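Local coordinates for MutT related protein (PDB 3GRN), which probably hydrolyses a nucleoside diphosphate-linked substrate, as a MutT-related member of the Nudix hydrolase family, at residues K5-R16 / K83-Y94; D39-P47 / A56-G64. All coordinates share one frame; numbering follows the deposited sequence. Where two conformers were deposited one is given.

Contact 1: residues K5-R16 / K83-Y94; sequences KPYIISVYALIR and KKVIAIVFDGGY
R16, in one of its two deposited conformers, lays its CD over one face of the Y94 ring, 3.9 Å from the ring centroid and offset toward the rim, a CH-pi contact made as the extended side chain runs past the ring to D91. There, in the same conformer, the guanidinium meets the carboxylate end-on: NH1 bonds to D91 OD1 at 2.7 Å and NH2 to D91 OD2 at 2.6 Å. Both oxygens lie near the guanidinium plane; OD1 is met on its syn side, OD2 from above the carboxylate plane. D91 has CG anti to its N (chi1 -163°), which also lets OD1 take the G93 N-H in an Asx turn. The register slips by one residue between L14 and R16, a beta bulge in which G93 has positive phi and R16 N bonds to G93 O. Upstream the pairing is regular and parallel: strands 7-16 and 84-94 are neighbours in the mixed sheet of the Nudix fold, laced by backbone bonds from P6 to G92. On one face the Y12 ring takes A87 CB at its edge, 3.5 Å from CE2, while F126 of helix 124-137 packs edge-to-face on the same ring; L14 CG rests on V89 CG1 at 3.7 Å. On the other face I9 CD1 touches I86 CB and V11 CG1 reaches the edge of the F90 ring. Near the start of the strands Y7 and K84 run side by side; a turn about the lysine's CG-CD bond (chi3 87°) brings NZ within 3.2 Å of Y7 OH, a hydrogen bond.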
loop_
_atom_site.group_PDB
_atom_site.type_symbol
_atom_site.label_atom_id
_atom_site.label_comp_id
_atom_site.label_asym_id
_atom_site.label_seq_id
_atom_site.Cartn_x
_atom_site.Cartn_y
_atom_site.Cartn_z
ATOM N N LYS A 5 6.317 18.200 -14.110
ATOM C CA LYS A 5 6.134 16.912 -13.465
ATOM C C LYS A 5 6.694 16.992 -12.035
ATOM O O LYS A 5 7.837 17.414 -11.874
ATOM C CB LYS A 5 6.893 15.870 -14.273
ATOM C CG LYS A 5 6.657 14.456 -13.868
ATOM C CD LYS A 5 7.426 13.494 -14.772
ATOM C CE LYS A 5 6.821 13.468 -16.184
ATOM N NZ LYS A 5 7.389 12.339 -16.986
ATOM N N PRO A 6 5.887 16.601 -11.028
ATOM C CA PRO A 6 6.311 16.714 -9.623
ATOM C C PRO A 6 7.372 15.683 -9.264
ATOM O O PRO A 6 7.465 14.628 -9.924
ATOM C CB PRO A 6 5.036 16.400 -8.842
ATOM C CG PRO A 6 4.264 15.484 -9.753
ATOM C CD PRO A 6 4.534 16.034 -11.136
ATOM N N TYR A 7 8.174 16.007 -8.248
ATOM C CA TYR A 7 9.112 15.039 -7.651
ATOM C C TYR A 7 8.464 14.411 -6.431
ATOM O O TYR A 7 7.705 15.083 -5.720
ATOM C CB TYR A 7 10.417 15.707 -7.213
ATOM C CG TYR A 7 11.355 16.073 -8.319
ATOM C CD1 TYR A 7 12.340 15.168 -8.738
ATOM C CD2 TYR A 7 11.291 17.325 -8.936
ATOM C CE1 TYR A 7 13.228 15.497 -9.765
ATOM C CE2 TYR A 7 12.170 17.673 -9.964
ATOM C CZ TYR A 7 13.128 16.748 -10.384
ATOM O OH TYR A 7 13.998 17.069 -11.399
ATOM N N ILE A 8 8.773 13.132 -6.175
ATOM C CA ILE A 8 8.405 12.481 -4.925
ATOM C C ILE A 8 9.630 11.780 -4.364
ATOM O O ILE A 8 10.577 11.492 -5.119
ATOM C CB ILE A 8 7.236 11.473 -5.063
ATOM C CG1 ILE A 8 7.659 10.276 -5.906
ATOM C CG2 ILE A 8 5.955 12.188 -5.626
ATOM C CD1 ILE A 8 6.933 9.008 -5.608
ATOM N N ILE A 9 9.627 11.583 -3.037
ATOM C CA ILE A 9 10.733 10.893 -2.356
ATOM C C ILE A 9 10.282 9.458 -2.055
ATOM O O ILE A 9 9.178 9.226 -1.522
ATOM C CB ILE A 9 11.158 11.613 -1.017
ATOM C CG1 ILE A 9 11.436 13.107 -1.237
ATOM C CG2 ILE A 9 12.370 10.889 -0.342
ATOM C CD1 ILE A 9 12.551 13.404 -2.240
ATOM N N SER A 10 11.138 8.505 -2.397
ATOM C CA SER A 10 10.907 7.108 -2.077
ATOM C C SER A 10 12.105 6.568 -1.333
ATOM O O SER A 10 13.173 7.190 -1.333
ATOM C CB SER A 10 10.637 6.274 -3.329
ATOM O OG SER A 10 9.390 6.631 -3.911
ATOM N N VAL A 11 11.907 5.446 -0.650
ATOM C CA VAL A 11 12.996 4.745 0.037
ATOM C C VAL A 11 13.004 3.250 -0.306
ATOM O O VAL A 11 11.950 2.622 -0.435
ATOM C CB VAL A 11 12.923 4.953 1.569
ATOM C CG1 VAL A 11 13.294 6.383 1.940
ATOM C CG2 VAL A 11 11.507 4.644 2.098
ATOM N N TYR A 12 14.194 2.694 -0.477
ATOM C CA TYR A 12 14.369 1.245 -0.722
ATOM C C TYR A 12 15.332 0.618 0.280
ATOM O O TYR A 12 16.175 1.318 0.868
ATOM C CB TYR A 12 14.815 0.983 -2.156
ATOM C CG TYR A 12 13.752 1.424 -3.138
ATOM C CD1 TYR A 12 12.651 0.601 -3.402
ATOM C CD2 TYR A 12 13.799 2.673 -3.744
ATOM C CE1 TYR A 12 11.635 0.984 -4.285
ATOM C CE2 TYR A 12 12.755 3.081 -4.630
ATOM C CZ TYR A 12 11.679 2.223 -4.874
ATOM O OH TYR A 12 10.658 2.574 -5.740
ATOM N N ALA A 13 15.188 -0.707 0.487
ATOM C CA ALA A 13 16.088 -1.428 1.413
ATOM C C ALA A 13 16.867 -2.509 0.705
ATOM O O ALA A 13 16.303 -3.249 -0.103
ATOM C CB ALA A 13 15.306 -2.044 2.547
ATOM N N LEU A 14 18.163 -2.590 1.015
ATOM C CA LEU A 14 19.010 -3.705 0.595
ATOM C C LEU A 14 19.033 -4.702 1.746
ATOM O O LEU A 14 19.655 -4.458 2.786
ATOM C CB LEU A 14 20.448 -3.253 0.328
ATOM C CG LEU A 14 20.687 -2.336 -0.853
ATOM C CD1 LEU A 14 22.184 -1.959 -0.894
ATOM C CD2 LEU A 14 20.254 -2.969 -2.164
ATOM N N ILE A 15 18.352 -5.817 1.542
ATOM C CA ILE A 15 18.216 -6.823 2.590
ATOM C C ILE A 15 18.846 -8.093 2.072
ATOM O O ILE A 15 18.422 -8.586 1.033
ATOM C CB ILE A 15 16.742 -7.072 2.912
ATOM C CG1 ILE A 15 16.112 -5.789 3.471
ATOM C CG2 ILE A 15 16.583 -8.220 3.892
ATOM C CD1 ILE A 15 14.651 -5.890 3.726
ATOM N N ARG A 16 19.805 -8.634 2.834
ATOM C CA ARG A 16 20.533 -9.844 2.424
ATOM C C ARG A 16 20.215 -11.046 3.305
ATOM O O ARG A 16 19.836 -10.890 4.460
ATOM C CB ARG A 16 22.050 -9.614 2.441
ATOM C CG ARG A 16 22.522 -8.443 1.610
ATOM C CD ARG A 16 23.945 -8.114 2.002
ATOM N NE ARG A 16 24.359 -6.792 1.554
ATOM C CZ ARG A 16 24.089 -5.658 2.194
ATOM N NH1 ARG A 16 23.388 -5.660 3.326
ATOM N NH2 ARG A 16 24.517 -4.511 1.688
ATOM N N LYS A 83 5.306 11.319 -12.439
ATOM C CA LYS A 83 6.176 11.909 -11.414
ATOM C C LYS A 83 7.636 11.500 -11.644
ATOM O O LYS A 83 7.899 10.502 -12.328
ATOM C CB LYS A 83 5.729 11.467 -10.019
ATOM C CG LYS A 83 5.879 9.955 -9.769
ATOM C CD LYS A 83 4.927 9.492 -8.690
ATOM C CE LYS A 83 4.741 7.993 -8.755
ATOM N NZ LYS A 83 3.816 7.637 -9.866
ATOM N N LYS A 84 8.559 12.272 -11.064
ATOM C CA LYS A 84 9.971 11.888 -10.972
ATOM C C LYS A 84 10.250 11.394 -9.563
ATOM O O LYS A 84 9.836 12.022 -8.591
ATOM C CB LYS A 84 10.882 13.075 -11.288
ATOM C CG LYS A 84 10.707 13.596 -12.765
ATOM C CD LYS A 84 11.724 14.666 -13.150
ATOM C CE LYS A 84 13.021 14.045 -13.683
ATOM N NZ LYS A 84 14.121 15.037 -13.928
ATOM N N VAL A 85 10.979 10.295 -9.461
ATOM C CA VAL A 85 11.252 9.691 -8.185
ATOM C C VAL A 85 12.713 9.965 -7.764
ATOM O O VAL A 85 13.647 9.803 -8.546
ATOM C CB VAL A 85 10.941 8.188 -8.222
ATOM C CG1 VAL A 85 11.327 7.521 -6.905
ATOM C CG2 VAL A 85 9.427 7.966 -8.552
ATOM N N ILE A 86 12.879 10.441 -6.545
ATOM C CA ILE A 86 14.205 10.538 -5.940
ATOM C C ILE A 86 14.159 9.510 -4.820
ATOM O O ILE A 86 13.356 9.645 -3.875
ATOM C CB ILE A 86 14.455 11.904 -5.276
ATOM C CG1 ILE A 86 14.468 13.047 -6.304
ATOM C CG2 ILE A 86 15.791 11.868 -4.508
ATOM C CD1 ILE A 86 14.182 14.418 -5.672
ATOM N N ALA A 87 14.993 8.487 -4.928
ATOM C CA ALA A 87 14.909 7.381 -3.973
ATOM C C ALA A 87 16.221 7.190 -3.216
ATOM O O ALA A 87 17.307 7.233 -3.804
ATOM C CB ALA A 87 14.520 6.119 -4.655
ATOM N N ILE A 88 16.097 7.009 -1.909
ATOM C CA ILE A 88 17.263 6.792 -1.060
ATOM C C ILE A 88 17.274 5.317 -0.661
ATOM O O ILE A 88 16.239 4.758 -0.235
ATOM C CB ILE A 88 17.296 7.753 0.170
ATOM C CG1 ILE A 88 17.343 9.226 -0.283
ATOM C CG2 ILE A 88 18.528 7.493 1.025
ATOM C CD1 ILE A 88 15.995 9.868 -0.506
ATOM N N VAL A 89 18.439 4.687 -0.821
ATOM C CA VAL A 89 18.574 3.250 -0.593
ATOM C C VAL A 89 19.305 3.056 0.736
ATOM O O VAL A 89 20.365 3.649 0.956
ATOM C CB VAL A 89 19.330 2.530 -1.731
ATOM C CG1 VAL A 89 19.381 1.064 -1.424
ATOM C CG2 VAL A 89 18.637 2.751 -3.096
ATOM N N PHE A 90 18.707 2.255 1.613
ATOM C CA PHE A 90 19.256 1.961 2.925
ATOM C C PHE A 90 19.765 0.537 2.990
ATOM O O PHE A 90 19.210 -0.367 2.338
ATOM C CB PHE A 90 18.178 2.162 3.989
ATOM C CG PHE A 90 17.886 3.603 4.267
ATOM C CD1 PHE A 90 18.582 4.278 5.275
ATOM C CD2 PHE A 90 16.911 4.285 3.535
ATOM C CE1 PHE A 90 18.318 5.615 5.538
ATOM C CE2 PHE A 90 16.654 5.629 3.777
ATOM C CZ PHE A 90 17.351 6.303 4.770
ATOM N N ASP A 91 20.822 0.340 3.771
ATOM C CA ASP A 91 21.341 -0.987 3.974
ATOM C C ASP A 91 20.606 -1.610 5.162
ATOM O O ASP A 91 20.618 -1.086 6.278
ATOM C CB ASP A 91 22.864 -0.952 4.163
ATOM C CG ASP A 91 23.504 -2.317 3.964
ATOM O OD1 ASP A 91 23.054 -3.286 4.608
ATOM O OD2 ASP A 91 24.464 -2.423 3.169
ATOM N N GLY A 92 19.952 -2.730 4.889
ATOM C CA GLY A 92 19.112 -3.412 5.859
ATOM C C GLY A 92 19.837 -4.589 6.487
ATOM O O GLY A 92 19.267 -5.286 7.322
ATOM N N GLY A 93 21.082 -4.820 6.079
ATOM C CA GLY A 93 21.927 -5.818 6.739
ATOM C C GLY A 93 21.633 -7.226 6.270
ATOM O O GLY A 93 21.246 -7.436 5.120
ATOM N N TYR A 94 21.821 -8.190 7.174
ATOM C CA TYR A 94 21.654 -9.615 6.884
ATOM C C TYR A 94 20.584 -10.167 7.806
ATOM O O TYR A 94 20.653 -9.959 9.025
ATOM C CB TYR A 94 22.965 -10.385 7.118
ATOM C CG TYR A 94 24.087 -10.052 6.164
ATOM C CD1 TYR A 94 24.410 -10.911 5.126
ATOM C CD2 TYR A 94 24.843 -8.882 6.316
ATOM C CE1 TYR A 94 25.444 -10.621 4.245
ATOM C CE2 TYR A 94 25.875 -8.575 5.436
ATOM C CZ TYR A 94 26.171 -9.456 4.407
ATOM O OH TYR A 94 27.187 -9.174 3.525
#

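Contact 2: residues D39-P47 / A56-G64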
loop_
_atom_site.group_PDB
_atom_site.type_symbol
_atom_site.label_atom_id
_atom_site.label_comp_id
_atom_site.label_asym_id
_atom_site.label_seq_id
_atom_site.Cartn_x
_atom_site.Cartn_y
_atom_site.Cartn_z
ATOM N N ASP A 39 11.603 -5.363 -8.296
ATOM C CA ASP A 39 11.770 -4.147 -7.509
ATOM C C ASP A 39 12.528 -4.482 -6.208
ATOM O O ASP A 39 12.654 -5.654 -5.845
ATOM C CB ASP A 39 10.375 -3.577 -7.189
ATOM C CG ASP A 39 10.368 -2.064 -7.005
ATOM O OD1 ASP A 39 11.437 -1.470 -6.802
ATOM O OD2 ASP A 39 9.278 -1.452 -7.055
ATOM N N LEU A 40 12.998 -3.467 -5.494
ATOM C CA LEU A 40 13.515 -3.663 -4.149
ATOM C C LEU A 40 12.357 -3.402 -3.207
ATOM O O LEU A 40 11.415 -2.656 -3.577
ATOM C CB LEU A 40 14.647 -2.680 -3.837
ATOM C CG LEU A 40 16.006 -2.837 -4.520
ATOM C CD1 LEU A 40 16.926 -1.714 -4.088
ATOM C CD2 LEU A 40 16.636 -4.169 -4.125
ATOM N N PRO A 41 12.432 -3.940 -1.971
ATOM C CA PRO A 41 11.460 -3.538 -0.945
ATOM C C PRO A 41 11.569 -2.045 -0.685
ATOM O O PRO A 41 12.669 -1.525 -0.642
ATOM C CB PRO A 41 11.926 -4.298 0.300
ATOM C CG PRO A 41 12.708 -5.420 -0.214
ATOM C CD PRO A 41 13.375 -4.950 -1.453
ATOM N N GLY A 42 10.438 -1.372 -0.601
ATOM C CA GLY A 42 10.425 0.069 -0.325
ATOM C C GLY A 42 9.264 0.738 -1.003
ATOM O O GLY A 42 8.365 0.059 -1.521
ATOM N N GLY A 43 9.267 2.069 -1.016
ATOM C CA GLY A 43 8.185 2.798 -1.660
ATOM C C GLY A 43 8.185 4.238 -1.221
ATOM O O GLY A 43 9.169 4.701 -0.632
ATOM N N LYS A 44 7.047 4.906 -1.436
ATOM C CA LYS A 44 6.946 6.353 -1.200
ATOM C C LYS A 44 6.960 6.725 0.284
ATOM O O LYS A 44 6.334 6.051 1.124
ATOM C CB LYS A 44 5.689 6.930 -1.864
ATOM C CG LYS A 44 5.460 6.521 -3.304
ATOM C CD LYS A 44 4.149 7.133 -3.814
ATOM C CE LYS A 44 3.857 6.770 -5.260
ATOM N NZ LYS A 44 2.925 5.620 -5.404
ATOM N N VAL A 45 7.683 7.805 0.614
ATOM C CA VAL A 45 7.747 8.298 2.003
ATOM C C VAL A 45 6.472 9.118 2.262
ATOM O O VAL A 45 6.051 9.882 1.396
ATOM C CB VAL A 45 9.029 9.151 2.288
ATOM C CG1 VAL A 45 9.002 9.689 3.715
ATOM C CG2 VAL A 45 10.268 8.303 2.142
ATOM N N ASN A 46 5.855 8.940 3.436
ATOM C CA ASN A 46 4.556 9.568 3.734
ATOM C C ASN A 46 4.740 11.013 4.151
ATOM O O ASN A 46 5.854 11.398 4.552
ATOM C CB ASN A 46 3.800 8.817 4.849
ATOM C CG ASN A 46 3.098 7.567 4.365
ATOM O OD1 ASN A 46 2.809 7.395 3.175
ATOM N ND2 ASN A 46 2.835 6.660 5.297
ATOM N N PRO A 47 3.651 11.828 4.054
ATOM C CA PRO A 47 3.703 13.165 4.654
ATOM C C PRO A 47 4.120 13.094 6.131
ATOM O O PRO A 47 3.592 12.261 6.900
ATOM C CB PRO A 47 2.260 13.667 4.533
ATOM C CG PRO A 47 1.686 12.923 3.381
ATOM C CD PRO A 47 2.356 11.574 3.383
ATOM N N ALA A 56 11.537 1.352 7.203
ATOM C CA ALA A 56 11.137 0.243 8.094
ATOM C C ALA A 56 9.645 -0.123 7.898
ATOM O O ALA A 56 9.306 -1.301 7.838
ATOM C CB ALA A 56 11.447 0.567 9.547
ATOM N N ARG A 57 8.797 0.900 7.758
ATOM C CA ARG A 57 7.351 0.744 7.520
ATOM C C ARG A 57 7.103 0.008 6.215
ATOM O O ARG A 57 6.356 -0.959 6.182
ATOM C CB ARG A 57 6.677 2.118 7.472
ATOM C CG ARG A 57 5.191 2.054 7.127
ATOM C CD ARG A 57 4.574 3.441 6.925
ATOM N NE ARG A 57 5.299 4.296 5.972
ATOM C CZ ARG A 57 5.186 4.272 4.652
ATOM N NH1 ARG A 57 4.396 3.400 4.025
ATOM N NH2 ARG A 57 5.905 5.136 3.938
ATOM N N GLU A 58 7.754 0.456 5.139
ATOM C CA GLU A 58 7.605 -0.193 3.823
ATOM C C GLU A 58 8.094 -1.640 3.806
ATOM O O GLU A 58 7.444 -2.511 3.228
ATOM C CB GLU A 58 8.318 0.637 2.764
ATOM C CG GLU A 58 7.588 1.962 2.525
ATOM C CD GLU A 58 6.352 1.876 1.627
ATOM O OE1 GLU A 58 6.029 0.792 1.103
ATOM O OE2 GLU A 58 5.698 2.933 1.435
ATOM N N VAL A 59 9.229 -1.889 4.427
ATOM C CA VAL A 59 9.773 -3.240 4.492
ATOM C C VAL A 59 8.836 -4.162 5.277
ATOM O O VAL A 59 8.526 -5.246 4.789
ATOM C CB VAL A 59 11.177 -3.244 5.056
ATOM C CG1 VAL A 59 11.604 -4.655 5.420
ATOM C CG2 VAL A 59 12.105 -2.651 4.006
ATOM N N TRP A 60 8.347 -3.703 6.433
ATOM C CA TRP A 60 7.401 -4.526 7.208
ATOM C C TRP A 60 6.136 -4.853 6.421
ATOM O O TRP A 60 5.754 -6.023 6.329
ATOM C CB TRP A 60 7.028 -3.986 8.582
ATOM C CG TRP A 60 6.366 -5.145 9.351
ATOM C CD1 TRP A 60 7.006 -6.232 9.922
ATOM C CD2 TRP A 60 4.967 -5.385 9.514
ATOM N NE1 TRP A 60 6.079 -7.101 10.462
ATOM C CE2 TRP A 60 4.827 -6.607 10.228
ATOM C CE3 TRP A 60 3.812 -4.684 9.144
ATOM C CZ2 TRP A 60 3.584 -7.125 10.588
ATOM C CZ3 TRP A 60 2.576 -5.217 9.500
ATOM C CH2 TRP A 60 2.475 -6.418 10.215
ATOM N N GLU A 61 5.530 -3.843 5.787
ATOM C CA GLU A 61 4.258 -4.057 5.100
ATOM C C GLU A 61 4.398 -4.925 3.868
ATOM O O GLU A 61 3.485 -5.664 3.537
ATOM C CB GLU A 61 3.595 -2.728 4.738
ATOM C CG GLU A 61 3.206 -1.934 5.958
ATOM C CD GLU A 61 2.328 -0.739 5.636
ATOM O OE1 GLU A 61 2.090 -0.464 4.427
ATOM O OE2 GLU A 61 1.893 -0.078 6.609
ATOM N N GLU A 62 5.573 -4.881 3.218
ATOM C CA GLU A 62 5.752 -5.622 1.973
ATOM C C GLU A 62 6.254 -7.046 2.154
ATOM O O GLU A 62 6.068 -7.893 1.275
ATOM C CB GLU A 62 6.702 -4.873 1.056
ATOM C CG GLU A 62 6.101 -3.528 0.635
ATOM C CD GLU A 62 6.976 -2.728 -0.265
ATOM O OE1 GLU A 62 8.156 -3.078 -0.429
ATOM O OE2 GLU A 62 6.460 -1.730 -0.800
ATOM N N THR A 63 6.961 -7.279 3.264
ATOM C CA THR A 63 7.695 -8.542 3.431
ATOM C C THR A 63 7.521 -9.211 4.801
ATOM O O THR A 63 7.924 -10.357 4.964
ATOM C CB THR A 63 9.226 -8.364 3.247
ATOM O OG1 THR A 63 9.764 -7.683 4.381
ATOM C CG2 THR A 63 9.616 -7.620 1.917
ATOM N N GLY A 64 6.976 -8.510 5.790
ATOM C CA GLY A 64 6.864 -9.098 7.147
ATOM C C GLY A 64 8.141 -8.943 7.978
ATOM O O GLY A 64 8.175 -9.330 9.156
#
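E58 leaves the helix with CB over the backbone of G42, 3.8 Å from its CA; CG then passes G43 N, and CD lies 3.9 Å from G43 CA. A bend at chi2 (-80°) turns the carboxylate along the strand, with OE1 beside G42 O and OE2 toward K44. OE2 accepts weak, bent bonds from R57 NH1 and NH2, together a salt bridge, and is hydrogen-bonded to a glycerol, probably from the crystallisation liquor. A CB on G43 would clash with E58 OE1, so the bare backbone lets the acid lie close. One turn on, E62 extends beyond CG and its OE1 receives the G42 N-H at 2.9 Å, on the syn side but 31° out of the carboxylate plane; OE2 is 2.7 Å from G42 O. R57 sends NH2 to K44 O at 3.0 Å, NH2 in the plane of the carbonyl and K44 O in the plane of the guanidinium. The N46 amide stacks on this guanidinium, planes 16° apart, with ND2 3.4 Å from R57 CZ. Outside the two segments, R57 NE pairs with E49, while N46 ND2 bonds to E29 of the second subunit. Replacing R57 by an alanine would probably leave K44 O without this donor, E49 and E58 without their positive mate, and the N46 amide without the flat group it stacks on. Residues 43-64 form the loop-helix part of the Nudix box, whose glutamates bind the catalytic metal in relatives. P41 CB meets V59 CG2 at the apolar end, where V59 also packs on A13. Helix 51-63 thus lies across strand 38-44, which runs in the sheet between strands 7-16 and 22-27.

Overall arrangement
From the N terminus the chain enters strand 7-16, whose partner in contact 1 is strand 84-94; 66 residues separate the two segments. Within that long loop the chain forms strand 22-27, then strand 38-44, and turns into helix 51-63; contact 2 closes this much shorter loop, with eight residues between its segments, so it nests wholly within contact 1. Strand 72-79 follows and leads to 84-94, which completes contact 1. The two contacts share the sheet, since strand 7-16 also pairs antiparallel with 38-44: V11 O to G43 N is 2.8 Å and A13 N to P41 O 2.9 Å, both probable hydrogen bonds. Contact 1 joins strands within the sheet; contact 2 ties the Nudix helix to it.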